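Local structure of trehalose-6-phosphate phosphatase (Neosartorya fumigata, 5DXL) at residues L22-Y27 with V212-D217; D45-T50 with D261-I266; I80-L85 with Q95-D100; V188-I193 with D218-D223. The protein belongs to the trehalose-phosphatase family within the haloacid dehalogenase (HAD) clan, whose members are built round a Rossmann-like alpha/beta core. One frame throughout, in Å; residues are numbered along the deposited sequence.

Contact 1 (L22-Y27 with V212-D217); sequences LFMFDY and VLCLGD
Phe25 and Leu215 stand alongside each other on one face of a parallel beta sheet, and CE1 of the Phe25 ring comes 3.6 Å from Leu215 CD1, a methyl that reaches the ring obliquely. Two residues earlier on each strand, the side chains of Phe23 and Leu213 meet at a slant: Leu213 CD2 lies at the edge of the Phe23 ring, near its plane and 3.8 Å from CE1. The same methyl also touches the edge of Phe25, bridging the two aromatic rings. Leu22, Met24, Val212 and Cys214 occupy the reverse face. Met24, present as selenomethionine, bends at its last torsion (chi3 -65°), which carries CE to within 4.1 Å of Val212 CG1. Between the two faces the strands run nearly parallel, 2° apart, joined by the alternating bonds of parallel pairing: Leu213 N to Leu22 O, Met24 N to Leu213 O, Leu215 N to Met24 O and Asp26 N to Leu215 O. At the C-terminal end of the pair, Asp26 OD2 and Asp217 OD1 come within 3.5 Å, their carboxylate planes 43° apart. Asp26 opens the Asp-x-Asp signature characteristic of HAD proteins. Strands 60-65 and 238-243 flank the pair in the sheet, and helix 222-229 covers the face of Met24 and Cys214.

Contact 2 (D45-T50 with D261-I266); sequences DRVLRT and DVIGTI
Thr50 and Val47 meet Ile263 and Ile266 in a buried, mainly apolar helix-helix contact on the flank of the central sheet, where helices 45-56 and 259-270 run in roughly the same direction. The short segments cross at 36° with their axes 10.3 Å apart. Ile263 is shared between three partners: its CD1 approaches Val47 CG2 at 4.0 Å, the two side chains crossing at about a right angle, while its CG2 packs on Thr50 OG1 and, more distantly, on the aliphatic CG of Arg46. One turn further on, Thr50 CG2 presses against Ile266 CG2 at 3.5 Å, closer than ordinary methyl contact. The rotation of Thr50 is fixed from within its own helix, for OG1 donates to Arg46 O at 2.6 Å. That oxygen also receives Thr50 N, the two donors arriving from opposite faces of the carbonyl plane. A chi1 of -57° sets OG1 anti to the carbonyl carbon, beside the backbone N, which leaves CG2 anti to the N and against Ile266. Helix 45-56 links the neighbouring parallel strands 21-25 and 60-65 in a beta-alpha-beta crossover, and its pairing with helix 259-270 is the kind of side-by-side helix layer found in the Rossmann-like HAD core.

Contact 3 (I80-L85 with Q95-D100); sequences IPELGL and QPRSDD
Two beta turns, a type I turn from Ile80 to Leu83 and a type II turn from Gln95 to Ser98, meet through Pro81 and Arg97 at the open end of the hairpin formed by strands 84-87 and 92-94. Arg97 N donates to Pro81 O at 2.8 Å, tilted 30° from the carbonyl plane. The same oxygen takes a second donor, a water that also donates to Ser98 O and so ties the turns together a second time. Pro96 lies against the backbone of the first turn: its CB is 3.2 Å from Glu82 O, and its CD is 3.7 Å from Gly84 CA, an approach made over a residue with no side chain. Further out, Glu82 CG sits 3.3 Å above the plane of the Arg97 guanidinium, offset toward its rim, with NH2 the nearest of the group's atoms. The Arg97 chain is extended from CG to NE, and chi4 of 77° then turns CZ to Glu82 CG, yet the charges do not pair. Carboxylate and guanidinium planes are 83° apart, and Glu82 OE2 stays 5.1 Å from Arg97 NE, so the contact is one of a methylene on a flat cation. Arg94, at the end of strand 92-94, donates to both Ile80 O and Leu83 O. Strand 84-87 lies between that strand and strand 60-65, whose Trp63 touches Pro96, while Ala55 of helix 45-56 packs on Ile80, Glu82 and Leu83.

Contact 4 (V188-I193 with D218-D223); sequences VNKGFI and DFTDED
Lys190 NZ forms a salt bridge with Asp221 OD1 at 2.8 Å, meeting the syn lone pair of that oxygen. The lysine chain is extended beyond CG and runs alongside Asp221, its CD also resting 3.6 Å from Thr220 OG1. At its tip NZ has further partners: a salt bridge to Asp26, a hydrogen bond to Ile65 O, and a water that leads on to Asp218 OD2. The acidic loop is braced from within. Asp218 OD1 accepts from Asp221 N at 2.8 Å, an Asx motif, and from Thr220 OG1, while Asp221 OD2 takes a nearly straight bond of 170° from Asp218 N. A lysine at the start of one helix facing an acidic loop after a parallel strand matches the placing of HAD motifs III and IV, so these residues probably border the active site. At the other end of the contact, Asn189 is the N-cap of helix 190-199, with OD1 accepting from Gly191 N at 2.8 Å. Asn189 is modelled in two conformers, so the weak bond from its ND2 to Asp223 OD2, bent to 122°, is doubtful; Asp223 OD1 pairs with Arg226. A second water joins Lys190 N, Thr220 O and Asp223 OD2. Gly191 CA closes up to Asp223 O at 3.2 Å, bringing the two backbones together here.

The four contacts illustrate how chemistry follows position in an alpha/beta fold. Contact 1 is core, a parallel strand pair, and contact 2 is a buried helix layer against it: Phe25 touches Ile266, and Leu215 touches Val262. Contact 3, toward one edge of the same sheet and partly buried, relies instead on turn backbone, water and a methylene over a guanidinium; it touches contact 2 where Leu48 O meets Ile80 CD1. Contact 4, also partly buried though near the chain centre, lies at the strand ends of contact 1, where apolar pairing gives way to carboxylates gathered round Lys190, which also pairs with Asp26. Contacts 2 and 4 stay about 10 Å apart at their nearest atoms.

Contact 1 (L22-Y27 with V212-D217)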
loop_
_atom_site.group_PDB
_atom_site.type_symbol
_atom_site.label_atom_id
_atom_site.label_comp_id
_atom_site.label_asym_id
_atom_site.label_seq_id
_atom_site.Cartn_x
_atom_site.Cartn_y
_atom_site.Cartn_z
ATOM N N LEU A 22 2.094 -8.194 -13.097
ATOM C CA LEU A 22 2.086 -7.859 -11.675
ATOM C C LEU A 22 0.962 -6.880 -11.387
ATOM O O LEU A 22 0.842 -5.862 -12.071
ATOM C CB LEU A 22 3.424 -7.257 -11.253
ATOM C CG LEU A 22 3.506 -6.670 -9.845
ATOM C CD1 LEU A 22 3.323 -7.742 -8.770
ATOM C CD2 LEU A 22 4.839 -5.955 -9.662
ATOM N N PHE A 23 0.132 -7.212 -10.399
ATOM C CA PHE A 23 -0.970 -6.341 -9.968
ATOM C C PHE A 23 -0.786 -5.949 -8.512
ATOM O O PHE A 23 -0.535 -6.809 -7.664
ATOM C CB PHE A 23 -2.319 -7.051 -10.127
ATOM C CG PHE A 23 -2.702 -7.335 -11.554
ATOM C CD1 PHE A 23 -3.517 -6.463 -12.250
ATOM C CD2 PHE A 23 -2.269 -8.494 -12.189
ATOM C CE1 PHE A 23 -3.882 -6.727 -13.563
ATOM C CE2 PHE A 23 -2.626 -8.757 -13.506
ATOM C CZ PHE A 23 -3.441 -7.888 -14.188
HETATM N N MSE A 24 -0.878 -4.659 -8.205
HETATM C CA MSE A 24 -0.825 -4.210 -6.823
HETATM C C MSE A 24 -2.013 -3.285 -6.576
HETATM O O MSE A 24 -2.098 -2.207 -7.171
HETATM C CB MSE A 24 0.518 -3.513 -6.538
HETATM C CG MSE A 24 1.705 -4.454 -6.731
HETATM SE SE MSE A 24 3.483 -3.661 -6.424
HETATM C CE MSE A 24 3.527 -2.377 -7.869
ATOM N N PHE A 25 -2.926 -3.723 -5.713
ATOM C CA PHE A 25 -4.157 -2.983 -5.429
ATOM C C PHE A 25 -4.262 -2.576 -3.975
ATOM O O PHE A 25 -4.150 -3.434 -3.102
ATOM C CB PHE A 25 -5.396 -3.849 -5.710
ATOM C CG PHE A 25 -5.449 -4.454 -7.084
ATOM C CD1 PHE A 25 -5.066 -3.740 -8.209
ATOM C CD2 PHE A 25 -5.904 -5.739 -7.242
ATOM C CE1 PHE A 25 -5.148 -4.325 -9.479
ATOM C CE2 PHE A 25 -6.006 -6.325 -8.506
ATOM C CZ PHE A 25 -5.638 -5.619 -9.617
ATOM N N ASP A 26 -4.525 -1.300 -3.706
ATOM C CA ASP A 26 -5.091 -0.940 -2.413
ATOM C C ASP A 26 -6.492 -1.559 -2.384
ATOM O O ASP A 26 -7.044 -1.895 -3.433
ATOM C CB ASP A 26 -5.114 0.590 -2.238
ATOM C CG ASP A 26 -5.353 1.039 -0.792
ATOM O OD1 ASP A 26 -5.545 0.209 0.107
ATOM O OD2 ASP A 26 -5.334 2.265 -0.562
ATOM N N TYR A 27 -7.057 -1.743 -1.192
ATOM C CA TYR A 27 -8.388 -2.335 -1.103
ATOM C C TYR A 27 -9.461 -1.249 -0.892
ATOM O O TYR A 27 -10.196 -0.909 -1.820
ATOM C CB TYR A 27 -8.450 -3.395 0.016
ATOM C CG TYR A 27 -9.841 -3.941 0.160
ATOM C CD1 TYR A 27 -10.407 -4.690 -0.864
ATOM C CD2 TYR A 27 -10.605 -3.664 1.284
ATOM C CE1 TYR A 27 -11.702 -5.166 -0.772
ATOM C CE2 TYR A 27 -11.909 -4.137 1.389
ATOM C CZ TYR A 27 -12.446 -4.880 0.355
ATOM O OH TYR A 27 -13.731 -5.356 0.446
ATOM N N VAL A 212 2.570 -4.172 -15.464
ATOM C CA VAL A 212 2.338 -3.831 -14.060
ATOM C C VAL A 212 1.133 -2.914 -13.988
ATOM O O VAL A 212 1.099 -1.887 -14.660
ATOM C CB VAL A 212 3.545 -3.123 -13.411
ATOM C CG1 VAL A 212 3.253 -2.816 -11.954
ATOM C CG2 VAL A 212 4.798 -3.982 -13.544
ATOM N N LEU A 213 0.129 -3.305 -13.211
ATOM C CA LEU A 213 -1.011 -2.429 -12.946
ATOM C C LEU A 213 -1.073 -2.161 -11.461
ATOM O O LEU A 213 -1.186 -3.090 -10.652
ATOM C CB LEU A 213 -2.318 -3.059 -13.423
ATOM C CG LEU A 213 -3.607 -2.280 -13.095
ATOM C CD1 LEU A 213 -3.633 -0.892 -13.737
ATOM C CD2 LEU A 213 -4.819 -3.075 -13.569
ATOM N N CYS A 214 -0.990 -0.886 -11.103
ATOM C CA CYS A 214 -0.937 -0.483 -9.711
ATOM C C CYS A 214 -2.027 0.535 -9.463
ATOM O O CYS A 214 -2.047 1.578 -10.111
ATOM C CB CYS A 214 0.439 0.090 -9.390
ATOM S SG CYS A 214 0.642 0.765 -7.724
ATOM N N LEU A 215 -2.928 0.216 -8.538
ATOM C CA LEU A 215 -4.138 1.010 -8.306
ATOM C C LEU A 215 -4.286 1.424 -6.851
ATOM O O LEU A 215 -4.125 0.606 -5.940
ATOM C CB LEU A 215 -5.379 0.213 -8.727
ATOM C CG LEU A 215 -5.642 0.159 -10.238
ATOM C CD1 LEU A 215 -6.331 -1.148 -10.624
ATOM C CD2 LEU A 215 -6.526 1.338 -10.603
ATOM N N GLY A 216 -4.633 2.690 -6.636
ATOM C CA GLY A 216 -4.828 3.192 -5.286
ATOM C C GLY A 216 -5.481 4.559 -5.311
ATOM O O GLY A 216 -5.334 5.305 -6.281
ATOM N N ASP A 217 -6.189 4.894 -4.234
ATOM C CA ASP A 217 -6.953 6.139 -4.193
ATOM C C ASP A 217 -6.380 7.210 -3.283
ATOM O O ASP A 217 -6.766 8.370 -3.389
ATOM C CB ASP A 217 -8.381 5.860 -3.731
ATOM C CG ASP A 217 -8.434 5.379 -2.295
ATOM O OD1 ASP A 217 -7.701 4.426 -1.975
ATOM O OD2 ASP A 217 -9.212 5.941 -1.495
#

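Contact 2 (D45-T50 with D261-I266)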
loop_
_atom_site.group_PDB
_atom_site.type_symbol
_atom_site.label_atom_id
_atom_site.label_comp_id
_atom_site.label_asym_id
_atom_site.label_seq_id
_atom_site.Cartn_x
_atom_site.Cartn_y
_atom_site.Cartn_z
ATOM N N ASP A 45 -19.616 -10.145 -3.396
ATOM C CA ASP A 45 -19.376 -11.335 -4.198
ATOM C C ASP A 45 -18.729 -10.988 -5.542
ATOM O O ASP A 45 -17.882 -11.727 -6.034
ATOM C CB ASP A 45 -20.680 -12.102 -4.437
ATOM C CG ASP A 45 -21.214 -12.766 -3.177
ATOM O OD1 ASP A 45 -20.482 -12.821 -2.163
ATOM O OD2 ASP A 45 -22.368 -13.247 -3.213
ATOM N N ARG A 46 -19.132 -9.865 -6.133
ATOM C CA ARG A 46 -18.575 -9.458 -7.419
ATOM C C ARG A 46 -17.080 -9.152 -7.313
ATOM O O ARG A 46 -16.292 -9.584 -8.163
ATOM C CB ARG A 46 -19.305 -8.235 -7.979
ATOM C CG ARG A 46 -18.702 -7.748 -9.295
ATOM C CD ARG A 46 -19.526 -6.637 -9.933
ATOM N NE ARG A 46 -20.852 -7.108 -10.315
ATOM C CZ ARG A 46 -21.134 -7.673 -11.485
ATOM N NH1 ARG A 46 -20.177 -7.830 -12.392
ATOM N NH2 ARG A 46 -22.371 -8.077 -11.750
ATOM N N VAL A 47 -16.696 -8.407 -6.281
ATOM C CA VAL A 47 -15.283 -8.069 -6.068
ATOM C C VAL A 47 -14.482 -9.354 -5.878
ATOM O O VAL A 47 -13.431 -9.539 -6.495
ATOM C CB VAL A 47 -15.087 -7.132 -4.860
ATOM C CG1 VAL A 47 -13.614 -7.015 -4.508
ATOM C CG2 VAL A 47 -15.664 -5.740 -5.165
ATOM N N LEU A 48 -15.003 -10.261 -5.055
ATOM C CA LEU A 48 -14.313 -11.522 -4.791
ATOM C C LEU A 48 -14.182 -12.405 -6.026
ATOM O O LEU A 48 -13.120 -13.004 -6.250
ATOM C CB LEU A 48 -15.030 -12.289 -3.678
ATOM C CG LEU A 48 -14.873 -11.637 -2.313
ATOM C CD1 LEU A 48 -15.676 -12.398 -1.259
ATOM C CD2 LEU A 48 -13.402 -11.569 -1.933
ATOM N N ARG A 49 -15.250 -12.506 -6.821
ATOM C CA ARG A 49 -15.196 -13.261 -8.072
ATOM C C ARG A 49 -14.129 -12.698 -8.992
ATOM O O ARG A 49 -13.386 -13.432 -9.625
ATOM C CB ARG A 49 -16.538 -13.225 -8.819
ATOM C CG ARG A 49 -17.600 -14.187 -8.332
ATOM C CD ARG A 49 -18.708 -14.325 -9.380
ATOM N NE ARG A 49 -19.213 -13.033 -9.852
ATOM C CZ ARG A 49 -20.161 -12.328 -9.236
ATOM N NH1 ARG A 49 -20.708 -12.783 -8.115
ATOM N NH2 ARG A 49 -20.562 -11.167 -9.737
ATOM N N THR A 50 -14.105 -11.375 -9.080
ATOM C CA THR A 50 -13.190 -10.667 -9.961
ATOM C C THR A 50 -11.740 -10.944 -9.573
ATOM O O THR A 50 -10.902 -11.234 -10.430
ATOM C CB THR A 50 -13.481 -9.159 -9.918
ATOM O OG1 THR A 50 -14.854 -8.947 -10.284
ATOM C CG2 THR A 50 -12.590 -8.394 -10.882
ATOM N N ASP A 261 -15.320 1.356 -11.650
ATOM C CA ASP A 261 -14.505 1.381 -12.861
ATOM C C ASP A 261 -13.286 0.472 -12.721
ATOM O O ASP A 261 -12.843 -0.137 -13.691
ATOM C CB ASP A 261 -14.081 2.817 -13.184
ATOM C CG ASP A 261 -15.270 3.733 -13.358
ATOM O OD1 ASP A 261 -16.180 3.377 -14.139
ATOM O OD2 ASP A 261 -15.316 4.772 -12.679
ATOM N N VAL A 262 -12.739 0.388 -11.516
ATOM C CA VAL A 262 -11.625 -0.521 -11.264
ATOM C C VAL A 262 -12.077 -1.959 -11.509
ATOM O O VAL A 262 -11.426 -2.728 -12.231
ATOM C CB VAL A 262 -11.094 -0.366 -9.830
ATOM C CG1 VAL A 262 -9.994 -1.405 -9.546
ATOM C CG2 VAL A 262 -10.572 1.051 -9.615
ATOM N N ILE A 263 -13.208 -2.323 -10.913
ATOM C CA ILE A 263 -13.712 -3.682 -11.064
ATOM C C ILE A 263 -14.047 -3.957 -12.526
ATOM O O ILE A 263 -13.727 -5.030 -13.042
ATOM C CB ILE A 263 -14.930 -3.931 -10.171
ATOM C CG1 ILE A 263 -14.538 -3.744 -8.699
ATOM C CG2 ILE A 263 -15.499 -5.334 -10.402
ATOM C CD1 ILE A 263 -13.392 -4.650 -8.237
ATOM N N GLY A 264 -14.646 -2.979 -13.205
ATOM C CA GLY A 264 -14.940 -3.132 -14.625
ATOM C C GLY A 264 -13.696 -3.362 -15.464
ATOM O O GLY A 264 -13.699 -4.179 -16.393
ATOM N N THR A 265 -12.628 -2.646 -15.131
ATOM C CA THR A 265 -11.357 -2.778 -15.835
ATOM C C THR A 265 -10.742 -4.163 -15.625
ATOM O O THR A 265 -10.283 -4.802 -16.584
ATOM C CB THR A 265 -10.385 -1.704 -15.386
ATOM O OG1 THR A 265 -10.897 -0.439 -15.813
ATOM C CG2 THR A 265 -9.024 -1.913 -16.017
ATOM N N ILE A 266 -10.746 -4.641 -14.385
ATOM C CA ILE A 266 -10.192 -5.966 -14.121
ATOM C C ILE A 266 -11.049 -7.039 -14.804
ATOM O O ILE A 266 -10.513 -7.998 -15.355
ATOM C CB ILE A 266 -10.074 -6.235 -12.611
ATOM C CG1 ILE A 266 -9.127 -5.213 -11.985
ATOM C CG2 ILE A 266 -9.525 -7.636 -12.365
ATOM C CD1 ILE A 266 -9.216 -5.156 -10.473
#

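Contact 3 (I80-L85 with Q95-D100)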
loop_
_atom_site.group_PDB
_atom_site.type_symbol
_atom_site.label_atom_id
_atom_site.label_comp_id
_atom_site.label_asym_id
_atom_site.label_seq_id
_atom_site.Cartn_x
_atom_site.Cartn_y
_atom_site.Cartn_z
ATOM N N ILE A 80 -8.696 -17.287 -1.384
ATOM C CA ILE A 80 -8.097 -17.261 -2.719
ATOM C C ILE A 80 -6.600 -17.469 -2.531
ATOM O O ILE A 80 -5.866 -16.543 -2.203
ATOM C CB ILE A 80 -8.383 -15.939 -3.445
ATOM C CG1 ILE A 80 -9.895 -15.690 -3.488
ATOM C CG2 ILE A 80 -7.781 -15.951 -4.853
ATOM C CD1 ILE A 80 -10.281 -14.272 -3.838
ATOM N N PRO A 81 -6.131 -18.706 -2.717
ATOM C CA PRO A 81 -4.771 -19.013 -2.268
ATOM C C PRO A 81 -3.694 -18.263 -3.046
ATOM O O PRO A 81 -2.620 -18.013 -2.508
ATOM C CB PRO A 81 -4.666 -20.531 -2.495
ATOM C CG PRO A 81 -5.673 -20.826 -3.550
ATOM C CD PRO A 81 -6.803 -19.866 -3.328
ATOM N N GLU A 82 -3.993 -17.878 -4.280
ATOM C CA GLU A 82 -2.997 -17.222 -5.113
ATOM C C GLU A 82 -2.765 -15.755 -4.761
ATOM O O GLU A 82 -1.810 -15.150 -5.240
ATOM C CB GLU A 82 -3.398 -17.321 -6.593
ATOM C CG GLU A 82 -3.534 -18.757 -7.133
ATOM C CD GLU A 82 -4.888 -19.371 -6.859
ATOM O OE1 GLU A 82 -5.739 -18.727 -6.212
ATOM O OE2 GLU A 82 -5.111 -20.523 -7.298
ATOM N N LEU A 83 -3.641 -15.164 -3.953
ATOM C CA LEU A 83 -3.457 -13.746 -3.640
ATOM C C LEU A 83 -2.278 -13.542 -2.719
ATOM O O LEU A 83 -2.164 -14.214 -1.692
ATOM C CB LEU A 83 -4.687 -13.149 -2.968
ATOM C CG LEU A 83 -5.952 -12.925 -3.773
ATOM C CD1 LEU A 83 -6.999 -12.302 -2.840
ATOM C CD2 LEU A 83 -5.667 -11.992 -4.946
ATOM N N GLY A 84 -1.425 -12.590 -3.070
ATOM C CA GLY A 84 -0.477 -12.060 -2.109
ATOM C C GLY A 84 -1.197 -11.039 -1.242
ATOM O O GLY A 84 -1.965 -10.230 -1.754
ATOM N N LEU A 85 -0.975 -11.090 0.070
ATOM C CA LEU A 85 -1.670 -10.185 0.993
ATOM C C LEU A 85 -0.673 -9.408 1.841
ATOM O O LEU A 85 0.202 -9.994 2.461
ATOM C CB LEU A 85 -2.636 -10.961 1.896
ATOM C CG LEU A 85 -3.698 -11.773 1.134
ATOM C CD1 LEU A 85 -4.447 -12.669 2.120
ATOM C CD2 LEU A 85 -4.673 -10.855 0.374
ATOM N N GLN A 95 2.707 -14.568 1.111
ATOM C CA GLN A 95 3.057 -14.750 -0.296
ATOM C C GLN A 95 1.958 -15.527 -1.015
ATOM O O GLN A 95 1.276 -16.345 -0.404
ATOM C CB GLN A 95 4.385 -15.509 -0.444
ATOM C CG GLN A 95 5.621 -14.798 0.099
ATOM C CD GLN A 95 5.969 -13.547 -0.692
ATOM O OE1 GLN A 95 5.796 -13.492 -1.911
ATOM N NE2 GLN A 95 6.471 -12.539 0.001
ATOM N N PRO A 96 1.803 -15.294 -2.327
ATOM C CA PRO A 96 0.930 -16.153 -3.130
ATOM C C PRO A 96 1.212 -17.643 -2.904
ATOM O O PRO A 96 2.383 -18.051 -2.892
ATOM C CB PRO A 96 1.270 -15.743 -4.567
ATOM C CG PRO A 96 1.640 -14.282 -4.431
ATOM C CD PRO A 96 2.404 -14.209 -3.120
ATOM N N ARG A 97 0.139 -18.403 -2.688
ATOM C CA ARG A 97 0.150 -19.866 -2.591
ATOM C C ARG A 97 0.837 -20.371 -1.327
ATOM O O ARG A 97 1.151 -21.556 -1.216
ATOM C CB ARG A 97 0.790 -20.484 -3.848
ATOM C CG ARG A 97 0.016 -20.172 -5.135
ATOM C CD ARG A 97 0.682 -20.741 -6.401
ATOM N NE ARG A 97 -0.031 -20.261 -7.590
ATOM C CZ ARG A 97 0.102 -19.032 -8.085
ATOM N NH1 ARG A 97 0.941 -18.168 -7.521
ATOM N NH2 ARG A 97 -0.602 -18.662 -9.145
ATOM N N SER A 98 1.041 -19.477 -0.363
ATOM C CA SER A 98 1.551 -19.871 0.951
ATOM C C SER A 98 0.459 -19.728 2.002
ATOM O O SER A 98 -0.352 -18.803 1.940
ATOM C CB SER A 98 2.765 -19.023 1.342
ATOM O OG SER A 98 3.167 -19.315 2.671
ATOM N N ASP A 99 0.431 -20.639 2.969
ATOM C CA ASP A 99 -0.481 -20.519 4.099
ATOM C C ASP A 99 0.150 -19.693 5.218
ATOM O O ASP A 99 -0.521 -19.333 6.184
ATOM C CB ASP A 99 -0.866 -21.899 4.647
ATOM C CG ASP A 99 -1.788 -22.668 3.719
ATOM O OD1 ASP A 99 -2.556 -22.034 2.966
ATOM O OD2 ASP A 99 -1.753 -23.915 3.754
ATOM N N ASP A 100 1.439 -19.400 5.076
ATOM C CA ASP A 100 2.209 -18.787 6.158
ATOM C C ASP A 100 2.219 -17.265 6.093
ATOM O O ASP A 100 2.585 -16.676 5.077
ATOM C CB ASP A 100 3.651 -19.297 6.143
ATOM C CG ASP A 100 3.737 -20.809 6.263
ATOM O OD1 ASP A 100 2.915 -21.399 6.998
ATOM O OD2 ASP A 100 4.621 -21.404 5.612
HETATM O O HOH W 1 -2.282 -19.027 0.081
#

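Contact 4 (V188-I193 with D218-D223)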
loop_
_atom_site.group_PDB
_atom_site.type_symbol
_atom_site.label_atom_id
_atom_site.label_comp_id
_atom_site.label_asym_id
_atom_site.label_seq_id
_atom_site.Cartn_x
_atom_site.Cartn_y
_atom_site.Cartn_z
ATOM N N VAL A 188 6.870 0.366 6.499
ATOM C CA VAL A 188 5.449 0.691 6.525
ATOM C C VAL A 188 5.033 1.459 5.262
ATOM O O VAL A 188 3.884 1.389 4.823
ATOM C CB VAL A 188 5.107 1.521 7.793
ATOM C CG1 VAL A 188 3.715 2.132 7.706
ATOM C CG2 VAL A 188 5.248 0.651 9.031
ATOM N N ASN A 189 5.979 2.188 4.682
ATOM C CA ASN A 189 5.730 2.983 3.485
ATOM C C ASN A 189 5.368 2.091 2.291
ATOM O O ASN A 189 6.089 1.144 1.978
ATOM C CB ASN A 189 6.966 3.839 3.175
ATOM C CG ASN A 189 6.737 4.822 2.047
ATOM O OD1 ASN A 189 6.720 4.447 0.880
ATOM N ND2 ASN A 189 6.576 6.095 2.394
ATOM N N LYS A 190 4.249 2.390 1.628
ATOM C CA LYS A 190 3.760 1.551 0.540
ATOM C C LYS A 190 4.693 1.515 -0.665
ATOM O O LYS A 190 4.693 0.555 -1.434
ATOM C CB LYS A 190 2.367 2.007 0.097
ATOM C CG LYS A 190 1.270 1.230 0.780
ATOM C CD LYS A 190 -0.100 1.501 0.173
ATOM C CE LYS A 190 -1.163 0.833 1.015
ATOM N NZ LYS A 190 -2.526 1.026 0.484
ATOM N N GLY A 191 5.493 2.566 -0.818
ATOM C CA GLY A 191 6.483 2.588 -1.877
ATOM C C GLY A 191 7.568 1.570 -1.608
ATOM O O GLY A 191 8.085 0.925 -2.512
ATOM N N PHE A 192 7.919 1.435 -0.334
ATOM C CA PHE A 192 8.898 0.448 0.080
ATOM C C PHE A 192 8.328 -0.908 -0.275
ATOM O O PHE A 192 8.970 -1.751 -0.918
ATOM C CB PHE A 192 9.184 0.578 1.586
ATOM C CG PHE A 192 10.218 -0.380 2.103
ATOM C CD1 PHE A 192 9.890 -1.703 2.371
ATOM C CD2 PHE A 192 11.514 0.047 2.348
ATOM C CE1 PHE A 192 10.841 -2.588 2.856
ATOM C CE2 PHE A 192 12.469 -0.832 2.836
ATOM C CZ PHE A 192 12.130 -2.149 3.089
ATOM N N ILE A 193 7.074 -1.098 0.115
ATOM C CA ILE A 193 6.374 -2.327 -0.191
ATOM C C ILE A 193 6.373 -2.616 -1.703
ATOM O O ILE A 193 6.789 -3.685 -2.119
ATOM C CB ILE A 193 4.926 -2.272 0.369
ATOM C CG1 ILE A 193 4.971 -2.106 1.905
ATOM C CG2 ILE A 193 4.139 -3.508 -0.062
ATOM C CD1 ILE A 193 3.612 -1.743 2.563
ATOM N N ASP A 218 -5.492 6.835 -2.374
ATOM C CA ASP A 218 -5.159 7.774 -1.300
ATOM C C ASP A 218 -3.716 8.268 -1.301
ATOM O O ASP A 218 -2.932 7.957 -2.196
ATOM C CB ASP A 218 -5.534 7.159 0.065
ATOM C CG ASP A 218 -4.638 5.988 0.503
ATOM O OD1 ASP A 218 -3.495 5.818 0.031
ATOM O OD2 ASP A 218 -5.097 5.227 1.378
ATOM N N PHE A 219 -3.393 9.063 -0.286
ATOM C CA PHE A 219 -2.092 9.710 -0.176
ATOM C C PHE A 219 -0.972 8.685 -0.024
ATOM O O PHE A 219 0.102 8.855 -0.594
ATOM C CB PHE A 219 -2.107 10.689 1.010
ATOM C CG PHE A 219 -0.834 11.468 1.188
ATOM C CD1 PHE A 219 -0.608 12.629 0.467
ATOM C CD2 PHE A 219 0.127 11.054 2.101
ATOM C CE1 PHE A 219 0.561 13.358 0.639
ATOM C CE2 PHE A 219 1.300 11.778 2.275
ATOM C CZ PHE A 219 1.514 12.930 1.542
ATOM N N THR A 220 -1.230 7.615 0.723
ATOM C CA THR A 220 -0.236 6.568 0.928
ATOM C C THR A 220 0.019 5.782 -0.360
ATOM O O THR A 220 1.130 5.308 -0.606
ATOM C CB THR A 220 -0.655 5.581 2.058
ATOM O OG1 THR A 220 -1.448 4.507 1.530
ATOM C CG2 THR A 220 -1.435 6.310 3.137
ATOM N N ASP A 221 -1.013 5.644 -1.184
ATOM C CA ASP A 221 -0.880 4.929 -2.438
ATOM C C ASP A 221 0.011 5.666 -3.429
ATOM O O ASP A 221 0.601 5.044 -4.311
ATOM C CB ASP A 221 -2.260 4.690 -3.044
ATOM C CG ASP A 221 -3.068 3.707 -2.242
ATOM O OD1 ASP A 221 -2.461 2.796 -1.644
ATOM O OD2 ASP A 221 -4.306 3.842 -2.225
ATOM N N GLU A 222 0.101 6.980 -3.277
ATOM C CA GLU A 222 0.998 7.796 -4.094
ATOM C C GLU A 222 2.437 7.281 -4.042
ATOM O O GLU A 222 3.171 7.369 -5.024
ATOM C CB GLU A 222 0.935 9.262 -3.651
ATOM C CG GLU A 222 -0.408 9.925 -3.956
ATOM C CD GLU A 222 -0.611 10.147 -5.448
ATOM O OE1 GLU A 222 0.349 10.577 -6.121
ATOM O OE2 GLU A 222 -1.723 9.879 -5.947
ATOM N N ASP A 223 2.831 6.708 -2.908
ATOM C CA ASP A 223 4.204 6.228 -2.766
ATOM C C ASP A 223 4.459 4.996 -3.645
ATOM O O ASP A 223 5.584 4.775 -4.095
ATOM C CB ASP A 223 4.519 5.934 -1.293
ATOM C CG ASP A 223 4.696 7.212 -0.462
ATOM O OD1 ASP A 223 5.177 8.235 -1.012
ATOM O OD2 ASP A 223 4.356 7.190 0.742
HETATM O O HOH W 2 2.968 5.030 1.766
HETATM O O HOH W 3 -4.290 2.543 2.475
#